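Local coordinates for protein rhamnosidase B (Bacillus sp., PDB 2OKX) that probably hydrolyses terminal alpha-L-rhamnose residues from glycosides with inversion of configuration, as a family 78 glycoside hydrolase, at residues L42-N55 / R83-F97. Numbering follows the deposited sequence.
Sequences LHITADSRYVLFVN and RPGVRNTIAVLVLHF
N55, just past strand 49-54, gives both ends of its amide to strand 87-96. Its ND2 meets a lone pair of N88 OD1 at 2.8 Å in a nearly straight bond, while N55 OD1 takes the backbone N of T89 from above its carbonyl plane. The extended R83 side chain slides past in the opposite direction, its guanidinium stacked on the N55 amide with the planes 11° apart. The N88 amide is itself held at both ends by the R83 backbone: OD1 also accepts R83 N and ND2 donates to R83 O. Q81 O holds N55 ND2 too. With an alanine at N88, N55 ND2 and R83 N would probably lose their shared acceptor and the R83 loop would be freer to shift. At the far end, the backbone N atoms of S48 and R49 both donate to L95 O, a classic beta bulge. There S48 OG receives F97 N at 3.0 Å, and S48 CB lies over the F97 ring in a CH-pi contact. Between these ends, the ladder face bearing V54 and I90 packs against strand 41-47 of the second sheet, I90 CD1 meeting L42 CD1 tip to tip at 4.1 Å, consistent with a beta sandwich in the N-terminal domain.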
loop_
_atom_site.group_PDB
_atom_site.type_symbol
_atom_site.label_atom_id
_atom_site.label_comp_id
_atom_site.label_asym_id
_atom_site.label_seq_id
_atom_site.Cartn_x
_atom_site.Cartn_y
_atom_site.Cartn_z
ATOM N N LEU A 42 29.154 -1.331 6.426
ATOM C CA LEU A 42 28.855 -1.786 5.076
ATOM C C LEU A 42 27.774 -0.854 4.539
ATOM O O LEU A 42 26.629 -0.878 4.999
ATOM C CB LEU A 42 28.358 -3.234 5.092
ATOM C CG LEU A 42 28.261 -3.951 3.742
ATOM C CD1 LEU A 42 28.112 -5.449 3.961
ATOM C CD2 LEU A 42 27.083 -3.405 2.943
ATOM N N HIS A 43 28.159 -0.019 3.579
ATOM C CA HIS A 43 27.258 0.946 2.962
ATOM C C HIS A 43 26.737 0.339 1.669
ATOM O O HIS A 43 27.516 -0.137 0.845
ATOM C CB HIS A 43 28.019 2.236 2.678
ATOM C CG HIS A 43 28.767 2.760 3.864
ATOM N ND1 HIS A 43 28.147 3.409 4.911
ATOM C CD2 HIS A 43 30.086 2.722 4.173
ATOM C CE1 HIS A 43 29.051 3.751 5.812
ATOM N NE2 HIS A 43 30.236 3.345 5.387
ATOM N N ILE A 44 25.423 0.372 1.480
ATOM C CA ILE A 44 24.836 -0.247 0.302
ATOM C C ILE A 44 23.492 0.315 -0.153
ATOM O O ILE A 44 22.716 0.856 0.638
ATOM C CB ILE A 44 24.650 -1.766 0.559
ATOM C CG1 ILE A 44 23.946 -2.439 -0.621
ATOM C CG2 ILE A 44 23.836 -1.973 1.838
ATOM C CD1 ILE A 44 23.761 -3.942 -0.439
ATOM N N THR A 45 23.245 0.189 -1.451
ATOM C CA THR A 45 21.983 0.589 -2.056
ATOM C C THR A 45 21.885 -0.213 -3.344
ATOM O O THR A 45 22.880 -0.764 -3.814
ATOM C CB THR A 45 21.899 2.104 -2.353
ATOM O OG1 THR A 45 20.545 2.435 -2.693
ATOM C CG2 THR A 45 22.804 2.492 -3.513
ATOM N N ALA A 46 20.685 -0.315 -3.898
ATOM C CA ALA A 46 20.501 -1.072 -5.120
ATOM C C ALA A 46 19.255 -0.618 -5.857
ATOM O O ALA A 46 18.457 0.160 -5.337
ATOM C CB ALA A 46 20.405 -2.555 -4.806
ATOM N N ASP A 47 19.109 -1.106 -7.080
ATOM C CA ASP A 47 17.969 -0.788 -7.926
ATOM C C ASP A 47 17.487 -2.141 -8.441
ATOM O O ASP A 47 18.218 -2.797 -9.184
ATOM C CB ASP A 47 18.420 0.093 -9.100
ATOM C CG ASP A 47 17.260 0.572 -9.949
ATOM O OD1 ASP A 47 16.356 -0.242 -10.215
ATOM O OD2 ASP A 47 17.256 1.753 -10.355
ATOM N N SER A 48 16.264 -2.556 -8.104
ATOM C CA SER A 48 15.309 -1.791 -7.298
ATOM C C SER A 48 15.387 -1.997 -5.781
ATOM O O SER A 48 15.262 -1.038 -5.013
ATOM C CB SER A 48 13.888 -2.125 -7.756
ATOM O OG SER A 48 13.792 -2.128 -9.168
ATOM N N ARG A 49 15.555 -3.246 -5.359
ATOM C CA ARG A 49 15.635 -3.587 -3.935
ATOM C C ARG A 49 16.676 -4.689 -3.709
ATOM O O ARG A 49 17.050 -5.393 -4.647
ATOM C CB ARG A 49 14.268 -4.074 -3.438
ATOM C CG ARG A 49 13.125 -3.074 -3.600
ATOM C CD ARG A 49 13.269 -1.896 -2.654
ATOM N NE ARG A 49 12.093 -1.030 -2.667
ATOM C CZ ARG A 49 12.012 0.135 -3.303
ATOM N NH1 ARG A 49 13.048 0.601 -3.992
ATOM N NH2 ARG A 49 10.890 0.841 -3.243
ATOM N N TYR A 50 17.132 -4.853 -2.467
ATOM C CA TYR A 50 18.128 -5.877 -2.169
ATOM C C TYR A 50 17.889 -6.626 -0.860
ATOM O O TYR A 50 17.146 -6.172 0.007
ATOM C CB TYR A 50 19.525 -5.254 -2.082
ATOM C CG TYR A 50 19.750 -4.456 -0.809
ATOM C CD1 TYR A 50 19.541 -3.079 -0.773
ATOM C CD2 TYR A 50 20.116 -5.093 0.377
ATOM C CE1 TYR A 50 19.687 -2.354 0.414
ATOM C CE2 TYR A 50 20.259 -4.380 1.570
ATOM C CZ TYR A 50 20.042 -3.014 1.580
ATOM O OH TYR A 50 20.163 -2.319 2.761
ATOM N N VAL A 51 18.548 -7.775 -0.744
ATOM C CA VAL A 51 18.545 -8.599 0.459
ATOM C C VAL A 51 20.038 -8.861 0.694
ATOM O O VAL A 51 20.711 -9.463 -0.149
ATOM C CB VAL A 51 17.822 -9.939 0.268
ATOM C CG1 VAL A 51 17.951 -10.763 1.545
ATOM C CG2 VAL A 51 16.346 -9.707 -0.054
ATOM N N LEU A 52 20.553 -8.398 1.829
ATOM C CA LEU A 52 21.973 -8.532 2.151
ATOM C C LEU A 52 22.361 -9.701 3.051
ATOM O O LEU A 52 21.717 -9.956 4.074
ATOM C CB LEU A 52 22.469 -7.235 2.796
ATOM C CG LEU A 52 23.887 -7.227 3.381
ATOM C CD1 LEU A 52 24.912 -7.326 2.253
ATOM C CD2 LEU A 52 24.101 -5.946 4.185
ATOM N N PHE A 53 23.432 -10.393 2.661
ATOM C CA PHE A 53 23.962 -11.523 3.414
ATOM C C PHE A 53 25.446 -11.295 3.696
ATOM O O PHE A 53 26.199 -10.890 2.808
ATOM C CB PHE A 53 23.827 -12.832 2.631
ATOM C CG PHE A 53 22.413 -13.237 2.341
ATOM C CD1 PHE A 53 21.737 -12.713 1.245
ATOM C CD2 PHE A 53 21.763 -14.167 3.147
ATOM C CE1 PHE A 53 20.435 -13.114 0.951
ATOM C CE2 PHE A 53 20.462 -14.574 2.863
ATOM C CZ PHE A 53 19.798 -14.046 1.763
ATOM N N VAL A 54 25.861 -11.539 4.933
ATOM C CA VAL A 54 27.263 -11.387 5.303
ATOM C C VAL A 54 27.693 -12.715 5.901
ATOM O O VAL A 54 27.238 -13.104 6.977
ATOM C CB VAL A 54 27.474 -10.262 6.332
ATOM C CG1 VAL A 54 28.949 -10.165 6.694
ATOM C CG2 VAL A 54 26.991 -8.934 5.762
ATOM N N ASN A 55 28.563 -13.413 5.179
ATOM C CA ASN A 55 29.050 -14.716 5.599
ATOM C C ASN A 55 27.899 -15.699 5.736
ATOM O O ASN A 55 27.892 -16.548 6.625
ATOM C CB ASN A 55 29.832 -14.606 6.913
ATOM C CG ASN A 55 31.207 -14.006 6.712
ATOM O OD1 ASN A 55 31.946 -14.422 5.819
ATOM N ND2 ASN A 55 31.562 -13.032 7.539
ATOM N N ARG A 83 34.354 -12.015 10.240
ATOM C CA ARG A 83 35.295 -13.041 10.683
ATOM C C ARG A 83 36.713 -12.485 10.542
ATOM O O ARG A 83 37.305 -12.540 9.464
ATOM C CB ARG A 83 35.152 -14.295 9.820
ATOM C CG ARG A 83 33.762 -14.908 9.820
ATOM C CD ARG A 83 33.703 -16.107 8.888
ATOM N NE ARG A 83 32.405 -16.775 8.933
ATOM C CZ ARG A 83 32.105 -17.875 8.251
ATOM N NH1 ARG A 83 33.010 -18.441 7.462
ATOM N NH2 ARG A 83 30.900 -18.417 8.365
ATOM N N PRO A 84 37.280 -11.956 11.637
ATOM C CA PRO A 84 38.631 -11.384 11.619
ATOM C C PRO A 84 39.763 -12.324 11.219
ATOM O O PRO A 84 39.766 -13.508 11.563
ATOM C CB PRO A 84 38.796 -10.854 13.043
ATOM C CG PRO A 84 37.985 -11.823 13.849
ATOM C CD PRO A 84 36.737 -11.971 13.008
ATOM N N GLY A 85 40.719 -11.776 10.474
ATOM C CA GLY A 85 41.876 -12.538 10.042
ATOM C C GLY A 85 41.656 -13.592 8.976
ATOM O O GLY A 85 42.607 -14.266 8.582
ATOM N N VAL A 86 40.425 -13.747 8.501
ATOM C CA VAL A 86 40.154 -14.749 7.476
ATOM C C VAL A 86 39.291 -14.221 6.330
ATOM O O VAL A 86 38.857 -13.068 6.339
ATOM C CB VAL A 86 39.462 -15.992 8.078
ATOM C CG1 VAL A 86 40.379 -16.654 9.096
ATOM C CG2 VAL A 86 38.151 -15.592 8.725
ATOM N N ARG A 87 39.061 -15.079 5.342
ATOM C CA ARG A 87 38.254 -14.726 4.181
ATOM C C ARG A 87 36.785 -14.577 4.555
ATOM O O ARG A 87 36.212 -15.436 5.225
ATOM C CB ARG A 87 38.410 -15.793 3.092
ATOM C CG ARG A 87 37.405 -15.690 1.953
ATOM C CD ARG A 87 37.747 -16.671 0.842
ATOM N NE ARG A 87 36.641 -16.867 -0.091
ATOM C CZ ARG A 87 35.516 -17.510 0.208
ATOM N NH1 ARG A 87 34.559 -17.640 -0.704
ATOM N NH2 ARG A 87 35.347 -18.030 1.417
ATOM N N ASN A 88 36.193 -13.471 4.117
ATOM C CA ASN A 88 34.793 -13.161 4.381
ATOM C C ASN A 88 34.045 -13.083 3.058
ATOM O O ASN A 88 34.626 -12.731 2.032
ATOM C CB ASN A 88 34.683 -11.823 5.111
ATOM C CG ASN A 88 35.081 -11.920 6.571
ATOM O OD1 ASN A 88 34.243 -12.161 7.438
ATOM N ND2 ASN A 88 36.368 -11.746 6.848
ATOM N N THR A 89 32.756 -13.408 3.084
ATOM C CA THR A 89 31.948 -13.376 1.875
ATOM C C THR A 89 30.708 -12.496 1.993
ATOM O O THR A 89 29.943 -12.599 2.955
ATOM C CB THR A 89 31.489 -14.789 1.486
ATOM O OG1 THR A 89 32.638 -15.624 1.292
ATOM C CG2 THR A 89 30.666 -14.749 0.202
ATOM N N ILE A 90 30.521 -11.626 1.005
ATOM C CA ILE A 90 29.362 -10.746 0.952
ATOM C C ILE A 90 28.506 -11.251 -0.196
ATOM O O ILE A 90 28.999 -11.429 -1.313
ATOM C CB ILE A 90 29.752 -9.284 0.658
ATOM C CG1 ILE A 90 30.757 -8.783 1.697
ATOM C CG2 ILE A 90 28.507 -8.410 0.663
ATOM C CD1 ILE A 90 30.237 -8.807 3.125
ATOM N N ALA A 91 27.230 -11.500 0.080
ATOM C CA ALA A 91 26.309 -11.989 -0.939
ATOM C C ALA A 91 25.078 -11.101 -0.958
ATOM O O ALA A 91 24.567 -10.708 0.092
ATOM C CB ALA A 91 25.913 -13.424 -0.641
ATOM N N VAL A 92 24.599 -10.782 -2.153
ATOM C CA VAL A 92 23.435 -9.923 -2.272
ATOM C C VAL A 92 22.462 -10.402 -3.332
ATOM O O VAL A 92 22.865 -10.874 -4.398
ATOM C CB VAL A 92 23.834 -8.476 -2.641
ATOM C CG1 VAL A 92 22.597 -7.584 -2.637
ATOM C CG2 VAL A 92 24.893 -7.952 -1.681
ATOM N N LEU A 93 21.177 -10.290 -3.021
ATOM C CA LEU A 93 20.126 -10.645 -3.960
ATOM C C LEU A 93 19.513 -9.306 -4.331
ATOM O O LEU A 93 19.055 -8.572 -3.458
ATOM C CB LEU A 93 19.056 -11.521 -3.307
ATOM C CG LEU A 93 17.828 -11.751 -4.200
ATOM C CD1 LEU A 93 18.221 -12.627 -5.381
ATOM C CD2 LEU A 93 16.710 -12.411 -3.405
ATOM N N VAL A 94 19.527 -8.967 -5.614
ATOM C CA VAL A 94 18.949 -7.706 -6.042
ATOM C C VAL A 94 17.736 -7.974 -6.919
ATOM O O VAL A 94 17.809 -8.740 -7.882
ATOM C CB VAL A 94 19.969 -6.843 -6.830
ATOM C CG1 VAL A 94 19.295 -5.574 -7.342
ATOM C CG2 VAL A 94 21.150 -6.481 -5.937
ATOM N N LEU A 95 16.611 -7.366 -6.558
ATOM C CA LEU A 95 15.386 -7.515 -7.331
ATOM C C LEU A 95 15.276 -6.271 -8.201
ATOM O O LEU A 95 15.252 -5.159 -7.678
ATOM C CB LEU A 95 14.152 -7.579 -6.418
ATOM C CG LEU A 95 13.950 -8.712 -5.408
ATOM C CD1 LEU A 95 14.924 -8.554 -4.240
ATOM C CD2 LEU A 95 12.513 -8.670 -4.902
ATOM N N HIS A 96 15.252 -6.439 -9.518
ATOM C CA HIS A 96 15.097 -5.279 -10.388
ATOM C C HIS A 96 13.749 -5.394 -11.078
ATOM O O HIS A 96 13.505 -6.343 -11.815
ATOM C CB HIS A 96 16.195 -5.194 -11.446
ATOM C CG HIS A 96 16.093 -3.966 -12.291
ATOM N ND1 HIS A 96 16.387 -2.709 -11.806
ATOM C CD2 HIS A 96 15.609 -3.783 -13.542
ATOM C CE1 HIS A 96 16.080 -1.806 -12.719
ATOM N NE2 HIS A 96 15.606 -2.431 -13.782
ATOM N N PHE A 97 12.876 -4.423 -10.840
ATOM C CA PHE A 97 11.539 -4.451 -11.417
ATOM C C PHE A 97 11.505 -4.219 -12.924
ATOM O O PHE A 97 10.780 -4.906 -13.641
ATOM C CB PHE A 97 10.642 -3.417 -10.724
ATOM C CG PHE A 97 10.531 -3.603 -9.231
ATOM C CD1 PHE A 97 10.468 -4.879 -8.675
ATOM C CD2 PHE A 97 10.455 -2.501 -8.385
ATOM C CE1 PHE A 97 10.328 -5.056 -7.292
ATOM C CE2 PHE A 97 10.315 -2.664 -7.004
ATOM C CZ PHE A 97 10.250 -3.945 -6.458
#